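Local coordinates for protein thiol-activated cytolysin (Desulfobulbus propionicus, PDB 6NAL) that probably forms large beta-barrel pores in target membranes, like the cholesterol-dependent cytolysins whose family it belongs to, at residues A144-S149 and R242-K247; K171-I176 and E298-G303; V289-H294 and Q313-I318. All blocks are in the same frame, centred on the assembly; numbering follows the deposited sequence.

Interaction 1 of 3, residues A144-S149 and R242-K247; sequences ANFQYS and RQIFLK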
loop_
_atom_site.group_PDB
_atom_site.type_symbol
_atom_site.label_atom_id
_atom_site.label_comp_id
_atom_site.label_asym_id
_atom_site.label_seq_id
_atom_site.Cartn_x
_atom_site.Cartn_y
_atom_site.Cartn_z
ATOM N N ALA A 144 -33.540 1.200 -22.507
ATOM C CA ALA A 144 -32.116 0.989 -22.280
ATOM C C ALA A 144 -31.876 0.139 -21.028
ATOM O O ALA A 144 -32.387 0.437 -19.945
ATOM C CB ALA A 144 -31.405 2.343 -22.181
ATOM N N ASN A 145 -31.133 -0.959 -21.200
ATOM C CA ASN A 145 -30.811 -1.877 -20.104
ATOM C C ASN A 145 -29.398 -2.400 -20.384
ATOM O O ASN A 145 -29.227 -3.330 -21.186
ATOM C CB ASN A 145 -31.808 -3.026 -19.987
ATOM C CG ASN A 145 -31.344 -4.072 -18.960
ATOM O OD1 ASN A 145 -30.351 -3.837 -18.253
ATOM N ND2 ASN A 145 -32.036 -5.212 -18.866
ATOM N N PHE A 146 -28.401 -1.815 -19.723
ATOM C CA PHE A 146 -27.026 -1.930 -20.181
ATOM C C PHE A 146 -26.220 -2.804 -19.244
ATOM O O PHE A 146 -26.443 -2.798 -18.034
ATOM C CB PHE A 146 -26.366 -0.554 -20.318
ATOM C CG PHE A 146 -26.803 0.228 -21.545
ATOM C CD1 PHE A 146 -26.536 -0.246 -22.840
ATOM C CD2 PHE A 146 -27.448 1.440 -21.417
ATOM C CE1 PHE A 146 -26.930 0.474 -23.974
ATOM C CE2 PHE A 146 -27.836 2.156 -22.548
ATOM C CZ PHE A 146 -27.559 1.678 -23.824
ATOM N N GLN A 147 -25.323 -3.594 -19.836
ATOM C CA GLN A 147 -24.142 -4.082 -19.133
ATOM C C GLN A 147 -23.073 -2.989 -19.087
ATOM O O GLN A 147 -22.890 -2.220 -20.029
ATOM C CB GLN A 147 -23.582 -5.344 -19.783
ATOM C CG GLN A 147 -22.241 -5.748 -19.199
ATOM C CD GLN A 147 -21.480 -6.735 -20.084
ATOM O OE1 GLN A 147 -22.061 -7.332 -21.004
ATOM N NE2 GLN A 147 -20.188 -6.922 -19.800
ATOM N N TYR A 148 -22.363 -2.924 -17.966
ATOM C CA TYR A 148 -21.507 -1.801 -17.652
ATOM C C TYR A 148 -20.097 -2.324 -17.455
ATOM O O TYR A 148 -19.914 -3.397 -16.904
ATOM C CB TYR A 148 -22.028 -1.092 -16.430
ATOM C CG TYR A 148 -21.237 0.111 -16.045
ATOM C CD1 TYR A 148 -21.421 1.311 -16.690
ATOM C CD2 TYR A 148 -20.334 0.056 -15.006
ATOM C CE1 TYR A 148 -20.707 2.428 -16.320
ATOM C CE2 TYR A 148 -19.596 1.169 -14.637
ATOM C CZ TYR A 148 -19.806 2.350 -15.287
ATOM O OH TYR A 148 -19.110 3.473 -14.936
ATOM N N SER A 149 -19.117 -1.611 -18.012
ATOM C CA SER A 149 -17.709 -1.965 -17.848
ATOM C C SER A 149 -16.899 -0.692 -17.758
ATOM O O SER A 149 -17.163 0.238 -18.513
ATOM C CB SER A 149 -17.114 -2.774 -19.010
ATOM O OG SER A 149 -17.825 -3.977 -19.190
ATOM N N ARG A 242 -26.501 -2.625 -29.202
ATOM C CA ARG A 242 -26.107 -1.227 -29.116
ATOM C C ARG A 242 -24.987 -1.083 -28.100
ATOM O O ARG A 242 -24.973 -1.751 -27.074
ATOM C CB ARG A 242 -27.299 -0.374 -28.672
ATOM C CG ARG A 242 -27.034 1.094 -28.422
ATOM C CD ARG A 242 -28.420 1.764 -28.145
ATOM N NE ARG A 242 -28.339 3.112 -27.613
ATOM C CZ ARG A 242 -28.177 4.199 -28.354
ATOM N NH1 ARG A 242 -28.083 4.056 -29.662
ATOM N NH2 ARG A 242 -28.147 5.414 -27.795
ATOM N N GLN A 243 -24.130 -0.117 -28.318
ATOM C CA GLN A 243 -22.902 -0.017 -27.564
ATOM C C GLN A 243 -22.569 1.463 -27.485
ATOM O O GLN A 243 -22.634 2.189 -28.474
ATOM C CB GLN A 243 -21.816 -0.857 -28.241
ATOM C CG GLN A 243 -20.794 -1.424 -27.338
ATOM C CD GLN A 243 -20.052 -2.597 -27.947
ATOM O OE1 GLN A 243 -19.590 -3.463 -27.217
ATOM N NE2 GLN A 243 -19.919 -2.627 -29.266
ATOM N N ILE A 244 -22.240 1.891 -26.289
ATOM C CA ILE A 244 -21.781 3.234 -26.012
ATOM C C ILE A 244 -20.420 3.160 -25.319
ATOM O O ILE A 244 -20.257 2.446 -24.317
ATOM C CB ILE A 244 -22.787 3.987 -25.125
ATOM C CG1 ILE A 244 -24.151 3.931 -25.823
ATOM C CG2 ILE A 244 -22.266 5.367 -24.869
ATOM C CD1 ILE A 244 -25.281 4.331 -24.924
ATOM N N PHE A 245 -19.467 3.926 -25.822
ATOM C CA PHE A 245 -18.149 4.047 -25.220
ATOM C C PHE A 245 -17.949 5.477 -24.778
ATOM O O PHE A 245 -18.245 6.388 -25.544
ATOM C CB PHE A 245 -17.055 3.684 -26.226
ATOM C CG PHE A 245 -16.946 2.229 -26.496
ATOM C CD1 PHE A 245 -17.637 1.655 -27.527
ATOM C CD2 PHE A 245 -16.131 1.431 -25.711
ATOM C CE1 PHE A 245 -17.524 0.288 -27.789
ATOM C CE2 PHE A 245 -16.017 0.077 -25.951
ATOM C CZ PHE A 245 -16.708 -0.493 -26.994
ATOM N N LEU A 246 -17.430 5.669 -23.563
ATOM C CA LEU A 246 -16.999 6.975 -23.076
ATOM C C LEU A 246 -15.507 6.948 -22.757
ATOM O O LEU A 246 -15.071 6.207 -21.877
ATOM C CB LEU A 246 -17.766 7.376 -21.821
ATOM C CG LEU A 246 -19.173 7.911 -22.008
ATOM C CD1 LEU A 246 -20.019 6.670 -22.011
ATOM C CD2 LEU A 246 -19.482 8.870 -20.921
ATOM N N LYS A 247 -14.742 7.799 -23.412
ATOM C CA LYS A 247 -13.305 7.860 -23.218
ATOM C C LYS A 247 -12.981 9.127 -22.446
ATOM O O LYS A 247 -13.359 10.221 -22.862
ATOM C CB LYS A 247 -12.572 7.846 -24.557
ATOM C CG LYS A 247 -11.077 7.935 -24.403
ATOM C CD LYS A 247 -10.384 7.732 -25.765
ATOM C CE LYS A 247 -9.427 8.890 -26.068
ATOM N NZ LYS A 247 -10.181 10.181 -26.049
#
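Phe146 lays the far end of its ring against two residues of strand 232-250, Arg242 and Ile244. All of this lies in the antiparallel core sheet of the cytolysin. The two segments are not direct neighbours in the sheet. Strand 187-202 runs between strand 147-152 and strand 232-250, and Phe146 sits just ahead of strand 147-152. The ring therefore reaches over the intervening strand, where it also touches Gln195. The tight part is small and buried. Phe146 CZ lies 3.7 Å from Ile244 CD1, with CE2 of the ring next in line at 4.1 Å from the same methyl. That methyl meets the ring obliquely. Arg242 arrives at the ring edge, its NE 4.1 Å from Phe146 CZ. The contact is edge to edge, with the planes 33° apart, so the groups are not stacked. Arg242 is extended, with CG anti to the backbone N (chi1 175°), which carries NE out to the ring. Its NH1 bonds Ser297 OG and Gly295 O. The looser side is that of Asn145 and Gln147, both partly exposed. They face the second subunit, where Asn145 OD1 bonds Thr442 OG1. An apolar contact and a ring edge set against an arginine thus join the segments, while the guanidinium bonds elsewhere.

Interaction 2 of 3, residues K171-I176 and E298-G303; sequences KQKLSI and EAVYNG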
loop_
_atom_site.group_PDB
_atom_site.type_symbol
_atom_site.label_atom_id
_atom_site.label_comp_id
_atom_site.label_asym_id
_atom_site.label_seq_id
_atom_site.Cartn_x
_atom_site.Cartn_y
_atom_site.Cartn_z
ATOM N N LYS A 171 -10.481 2.896 -32.837
ATOM C CA LYS A 171 -9.363 3.797 -33.108
ATOM C C LYS A 171 -9.789 4.905 -34.056
ATOM O O LYS A 171 -9.422 6.079 -33.851
ATOM C CB LYS A 171 -8.153 3.001 -33.635
ATOM C CG LYS A 171 -7.308 2.461 -32.422
ATOM C CD LYS A 171 -5.841 2.220 -32.818
ATOM C CE LYS A 171 -5.731 1.238 -33.973
ATOM N NZ LYS A 171 -4.331 1.116 -34.491
ATOM N N GLN A 172 -10.537 4.545 -35.115
ATOM C CA GLN A 172 -11.112 5.551 -35.998
ATOM C C GLN A 172 -11.905 6.582 -35.204
ATOM O O GLN A 172 -11.607 7.782 -35.241
ATOM C CB GLN A 172 -12.015 4.918 -37.074
ATOM C CG GLN A 172 -12.494 5.927 -38.133
ATOM C CD GLN A 172 -13.996 5.821 -38.466
ATOM O OE1 GLN A 172 -14.641 4.799 -38.187
ATOM N NE2 GLN A 172 -14.552 6.884 -39.076
ATOM N N LYS A 173 -12.932 6.132 -34.488
ATOM C CA LYS A 173 -13.966 7.039 -33.998
ATOM C C LYS A 173 -13.524 7.797 -32.742
ATOM O O LYS A 173 -13.667 9.025 -32.665
ATOM C CB LYS A 173 -15.248 6.239 -33.743
ATOM C CG LYS A 173 -15.841 5.504 -34.971
ATOM C CD LYS A 173 -16.708 6.414 -35.873
ATOM C CE LYS A 173 -17.304 5.664 -37.071
ATOM N NZ LYS A 173 -18.370 6.453 -37.786
ATOM N N LEU A 174 -12.980 7.089 -31.747
ATOM C CA LEU A 174 -12.559 7.740 -30.507
ATOM C C LEU A 174 -11.177 8.354 -30.609
ATOM O O LEU A 174 -10.717 8.967 -29.636
ATOM C CB LEU A 174 -12.529 6.758 -29.334
ATOM C CG LEU A 174 -13.870 6.384 -28.715
ATOM C CD1 LEU A 174 -13.703 5.388 -27.597
ATOM C CD2 LEU A 174 -14.612 7.622 -28.236
ATOM N N SER A 175 -10.490 8.161 -31.732
ATOM C CA SER A 175 -9.125 8.649 -31.911
ATOM C C SER A 175 -8.247 8.258 -30.712
ATOM O O SER A 175 -7.866 9.065 -29.859
ATOM C CB SER A 175 -9.157 10.158 -32.152
ATOM O OG SER A 175 -8.002 10.583 -32.848
ATOM N N ILE A 176 -7.970 6.957 -30.688
ATOM C CA ILE A 176 -7.151 6.298 -29.686
ATOM C C ILE A 176 -5.773 6.070 -30.297
ATOM O O ILE A 176 -5.637 5.318 -31.264
ATOM C CB ILE A 176 -7.780 4.959 -29.263
ATOM C CG1 ILE A 176 -9.163 5.187 -28.659
ATOM C CG2 ILE A 176 -6.808 4.215 -28.360
ATOM C CD1 ILE A 176 -9.147 5.267 -27.208
ATOM N N GLU A 298 -26.401 6.332 -34.524
ATOM C CA GLU A 298 -24.963 6.224 -34.679
ATOM C C GLU A 298 -24.479 7.635 -34.484
ATOM O O GLU A 298 -24.955 8.526 -35.177
ATOM C CB GLU A 298 -24.436 5.699 -36.012
ATOM C CG GLU A 298 -22.871 5.608 -35.960
ATOM C CD GLU A 298 -22.177 5.421 -37.324
ATOM O OE1 GLU A 298 -21.031 4.856 -37.359
ATOM O OE2 GLU A 298 -22.756 5.883 -38.347
ATOM N N ALA A 299 -23.605 7.857 -33.500
ATOM C CA ALA A 299 -23.113 9.208 -33.245
ATOM C C ALA A 299 -21.719 9.143 -32.666
ATOM O O ALA A 299 -21.341 8.151 -32.047
ATOM C CB ALA A 299 -24.010 9.981 -32.273
ATOM N N VAL A 300 -20.934 10.198 -32.883
ATOM C CA VAL A 300 -19.721 10.413 -32.099
ATOM C C VAL A 300 -19.715 11.856 -31.660
ATOM O O VAL A 300 -20.159 12.731 -32.407
ATOM C CB VAL A 300 -18.383 10.065 -32.803
ATOM C CG1 VAL A 300 -18.587 8.715 -33.553
ATOM C CG2 VAL A 300 -17.958 11.082 -33.707
ATOM N N TYR A 301 -19.230 12.094 -30.433
ATOM C CA TYR A 301 -19.045 13.427 -29.871
ATOM C C TYR A 301 -17.622 13.567 -29.315
ATOM O O TYR A 301 -17.064 12.614 -28.769
ATOM C CB TYR A 301 -20.041 13.703 -28.733
ATOM C CG TYR A 301 -21.483 13.304 -28.979
ATOM C CD1 TYR A 301 -21.839 11.987 -28.959
ATOM C CD2 TYR A 301 -22.482 14.255 -29.208
ATOM C CE1 TYR A 301 -23.110 11.613 -29.114
ATOM C CE2 TYR A 301 -23.781 13.886 -29.413
ATOM C CZ TYR A 301 -24.078 12.549 -29.354
ATOM O OH TYR A 301 -25.314 12.029 -29.560
ATOM N N ASN A 302 -17.069 14.772 -29.393
ATOM C CA ASN A 302 -15.718 15.073 -28.945
ATOM C C ASN A 302 -15.766 16.416 -28.244
ATOM O O ASN A 302 -16.667 17.218 -28.481
ATOM C CB ASN A 302 -14.727 15.145 -30.115
ATOM C CG ASN A 302 -14.510 13.807 -30.792
ATOM O OD1 ASN A 302 -14.104 12.839 -30.147
ATOM N ND2 ASN A 302 -14.765 13.741 -32.112
ATOM N N GLY A 303 -14.813 16.664 -27.361
ATOM C CA GLY A 303 -14.678 18.004 -26.823
ATOM C C GLY A 303 -15.671 18.400 -25.764
ATOM O O GLY A 303 -15.826 19.594 -25.487
#
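Lys173 of helix 167-174 reaches across to Glu298, just before strand 299-305, and to Val300 within it. This strand flanks strand 287-294 in the antiparallel sheet. By position it probably corresponds to the short fifth strand of the core sheet in cholesterol-dependent cytolysins, and the helix probably belongs to the first of the two helical bundles that in relatives unfold into membrane hairpins. Lys173 has the most surface buried here. Its CG stands beside the backbone N (chi1 -60°) and the chain bends at chi2 (-82°) before running straight to the amine. The bend lays the methylene chain across Val300 at about a right angle. Lys173 CD is 3.8 Å from Val300 CG1, and Lys173 CB is 4.2 Å from the same methyl. Val292, on the neighbouring strand, touches both side chains. Glu298 extends its chain to meet the lysine tip, forming a salt bridge on the exposed surface. The same oxygen, OE1, also has a weak hydrogen bond with Tyr169 OH, so a second group from the helix 167-174 shares the acceptor. Glu298 and the lysine cross at roughly a right angle. Lys173 NZ stands 3.1 Å from Glu298 OE1 and comes from above the carboxylate, 54° out of its plane.

Interaction 3 of 3, residues V289-H294 and Q313-I318; sequences VSIVVH and QKINRI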
loop_
_atom_site.group_PDB
_atom_site.type_symbol
_atom_site.label_atom_id
_atom_site.label_comp_id
_atom_site.label_asym_id
_atom_site.label_seq_id
_atom_site.Cartn_x
_atom_site.Cartn_y
_atom_site.Cartn_z
ATOM N N VAL A 289 -13.725 14.560 -22.642
ATOM C CA VAL A 289 -14.659 13.455 -22.849
ATOM C C VAL A 289 -14.875 13.236 -24.343
ATOM O O VAL A 289 -15.024 14.190 -25.111
ATOM C CB VAL A 289 -16.005 13.718 -22.146
ATOM C CG1 VAL A 289 -16.873 12.470 -22.214
ATOM C CG2 VAL A 289 -15.791 14.185 -20.723
ATOM N N SER A 290 -14.882 11.976 -24.749
ATOM C CA SER A 290 -15.202 11.576 -26.108
ATOM C C SER A 290 -16.194 10.446 -26.003
ATOM O O SER A 290 -16.110 9.649 -25.083
ATOM C CB SER A 290 -13.997 11.115 -26.861
ATOM O OG SER A 290 -13.176 12.233 -27.088
ATOM N N ILE A 291 -17.109 10.372 -26.955
ATOM C CA ILE A 291 -18.186 9.393 -26.919
ATOM C C ILE A 291 -18.478 8.871 -28.307
ATOM O O ILE A 291 -18.584 9.629 -29.275
ATOM C CB ILE A 291 -19.473 9.982 -26.336
ATOM C CG1 ILE A 291 -19.194 10.490 -24.937
ATOM C CG2 ILE A 291 -20.527 8.957 -26.365
ATOM C CD1 ILE A 291 -20.414 11.121 -24.334
ATOM N N VAL A 292 -18.668 7.577 -28.390
ATOM C CA VAL A 292 -19.093 6.959 -29.618
ATOM C C VAL A 292 -20.284 6.069 -29.307
ATOM O O VAL A 292 -20.287 5.312 -28.329
ATOM C CB VAL A 292 -17.950 6.176 -30.297
ATOM C CG1 VAL A 292 -17.403 5.207 -29.372
ATOM C CG2 VAL A 292 -18.438 5.453 -31.517
ATOM N N VAL A 293 -21.290 6.160 -30.164
ATOM C CA VAL A 293 -22.522 5.418 -30.021
ATOM C C VAL A 293 -22.714 4.588 -31.294
ATOM O O VAL A 293 -22.648 5.124 -32.401
ATOM C CB VAL A 293 -23.708 6.369 -29.779
ATOM C CG1 VAL A 293 -25.021 5.572 -29.928
ATOM C CG2 VAL A 293 -23.608 7.075 -28.394
ATOM N N HIS A 294 -22.996 3.304 -31.138
ATOM C CA HIS A 294 -22.941 2.343 -32.243
ATOM C C HIS A 294 -24.119 1.385 -32.090
ATOM O O HIS A 294 -24.294 0.789 -31.020
ATOM C CB HIS A 294 -21.576 1.632 -32.204
ATOM C CG HIS A 294 -21.351 0.650 -33.307
ATOM N ND1 HIS A 294 -20.658 -0.531 -33.123
ATOM C CD2 HIS A 294 -21.712 0.679 -34.603
ATOM C CE1 HIS A 294 -20.629 -1.199 -34.258
ATOM N NE2 HIS A 294 -21.274 -0.493 -35.169
ATOM N N GLN A 313 -25.931 16.613 -18.735
ATOM C CA GLN A 313 -27.255 16.136 -19.101
ATOM C C GLN A 313 -27.321 15.676 -20.573
ATOM O O GLN A 313 -28.081 14.756 -20.917
ATOM C CB GLN A 313 -28.270 17.236 -18.770
ATOM C CG GLN A 313 -29.690 16.926 -19.262
ATOM C CD GLN A 313 -30.630 18.136 -19.200
ATOM O OE1 GLN A 313 -31.276 18.434 -20.206
ATOM N NE2 GLN A 313 -30.663 18.867 -18.053
ATOM N N LYS A 314 -26.534 16.261 -21.475
ATOM C CA LYS A 314 -26.513 15.668 -22.806
ATOM C C LYS A 314 -25.938 14.254 -22.769
ATOM O O LYS A 314 -26.356 13.393 -23.543
ATOM C CB LYS A 314 -25.722 16.520 -23.805
ATOM C CG LYS A 314 -25.752 15.878 -25.230
ATOM C CD LYS A 314 -25.623 16.859 -26.396
ATOM C CE LYS A 314 -24.205 17.402 -26.536
ATOM N NZ LYS A 314 -24.204 18.872 -26.895
ATOM N N ILE A 315 -24.981 13.976 -21.887
ATOM C CA ILE A 315 -24.403 12.628 -21.866
ATOM C C ILE A 315 -25.407 11.627 -21.326
ATOM O O ILE A 315 -25.600 10.539 -21.888
ATOM C CB ILE A 315 -23.089 12.602 -21.064
ATOM C CG1 ILE A 315 -22.017 13.344 -21.862
ATOM C CG2 ILE A 315 -22.707 11.181 -20.815
ATOM C CD1 ILE A 315 -20.728 13.458 -21.221
ATOM N N ASN A 316 -26.072 11.986 -20.230
ATOM C CA ASN A 316 -27.014 11.075 -19.596
ATOM C C ASN A 316 -28.156 10.790 -20.507
ATOM O O ASN A 316 -28.746 9.717 -20.464
ATOM C CB ASN A 316 -27.536 11.667 -18.298
ATOM C CG ASN A 316 -26.522 11.535 -17.217
ATOM O OD1 ASN A 316 -25.817 10.525 -17.176
ATOM N ND2 ASN A 316 -26.396 12.536 -16.374
ATOM N N ARG A 317 -28.467 11.729 -21.358
ATOM C CA ARG A 317 -29.526 11.470 -22.304
ATOM C C ARG A 317 -29.100 10.488 -23.365
ATOM O O ARG A 317 -29.846 9.551 -23.686
ATOM C CB ARG A 317 -29.960 12.761 -22.942
ATOM C CG ARG A 317 -31.482 12.604 -23.522
ATOM C CD ARG A 317 -31.646 13.961 -24.123
ATOM N NE ARG A 317 -30.981 15.034 -23.321
ATOM C CZ ARG A 317 -30.210 16.018 -23.739
ATOM N NH1 ARG A 317 -30.178 16.257 -25.011
ATOM N NH2 ARG A 317 -29.644 16.737 -22.758
ATOM N N ILE A 318 -27.935 10.740 -23.984
ATOM C CA ILE A 318 -27.360 9.767 -24.898
ATOM C C ILE A 318 -27.362 8.383 -24.277
ATOM O O ILE A 318 -27.613 7.396 -24.968
ATOM C CB ILE A 318 -25.942 10.167 -25.312
ATOM C CG1 ILE A 318 -25.943 11.455 -26.126
ATOM C CG2 ILE A 318 -25.358 9.013 -26.103
ATOM C CD1 ILE A 318 -24.617 12.211 -25.990
#
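A helix packed on the face of a beta-sheet makes this contact. Strands 287-294 and 299-305 form an antiparallel hairpin, and helix 309-320 follows it and folds back over the first of the two strands. In relatives this sheet is the pore-forming core of the cytolysin. Helix segment 313-318 and strand segment 289-294 run nearly the same way, with axes 22° apart and 11.1 Å at their closest. Alternate residues of the strand, Val289, Ile291 and Val293, point toward the helix. Ile315 and Ile318, one turn apart, answer them. Ile315 takes two partners. Its CG1 lies 3.7 Å from Ile291 CD1, and its CD1 lies 4.1 Å from Val289 CG1. The isoleucine of the helix thus bridges two successive residues of this strand face. Tyr301 of the hairpin's second strand touches both Ile291 and Ile318 and extends the apolar layer. Val292 points away from helix 309-320 and touches Leu170, Lys173 and Leu174 of helix 167-174, so the strand is covered on both faces. Asn316, which does not face the strand, bonds the backbone N of Leu270 through OD1. Val293 meets Ile318 by a single branch from each. With Ile318 CG1 beside the backbone N (chi1 -65°), CG2 stands anti to that N, and this CG2 methyl lies 3.5 Å from Val293 CG2, tighter than usual van der Waals contact.

All three contacts reach the same antiparallel sheet. Interactions 1 and 3 are buried; interaction 3 is wholly apolar, while interaction 1 adds an arginine at a ring edge. Interaction 2 is at the surface and adds a salt bridge to its carbon contact. Strands 232-250 and 287-294, used by interactions 1 and 3, are neighbours: Lys247 N lies 2.8 Å from Ser290 O. Interactions 2 and 3 meet in the hairpin, where Ala299 O lies 2.7 Å from Val293 N. Their helices cover opposite faces of strand 287-294. Interaction 1 joins strand 232-250 to the start of a strand two places away. Only interaction 1 has a second subunit within reach.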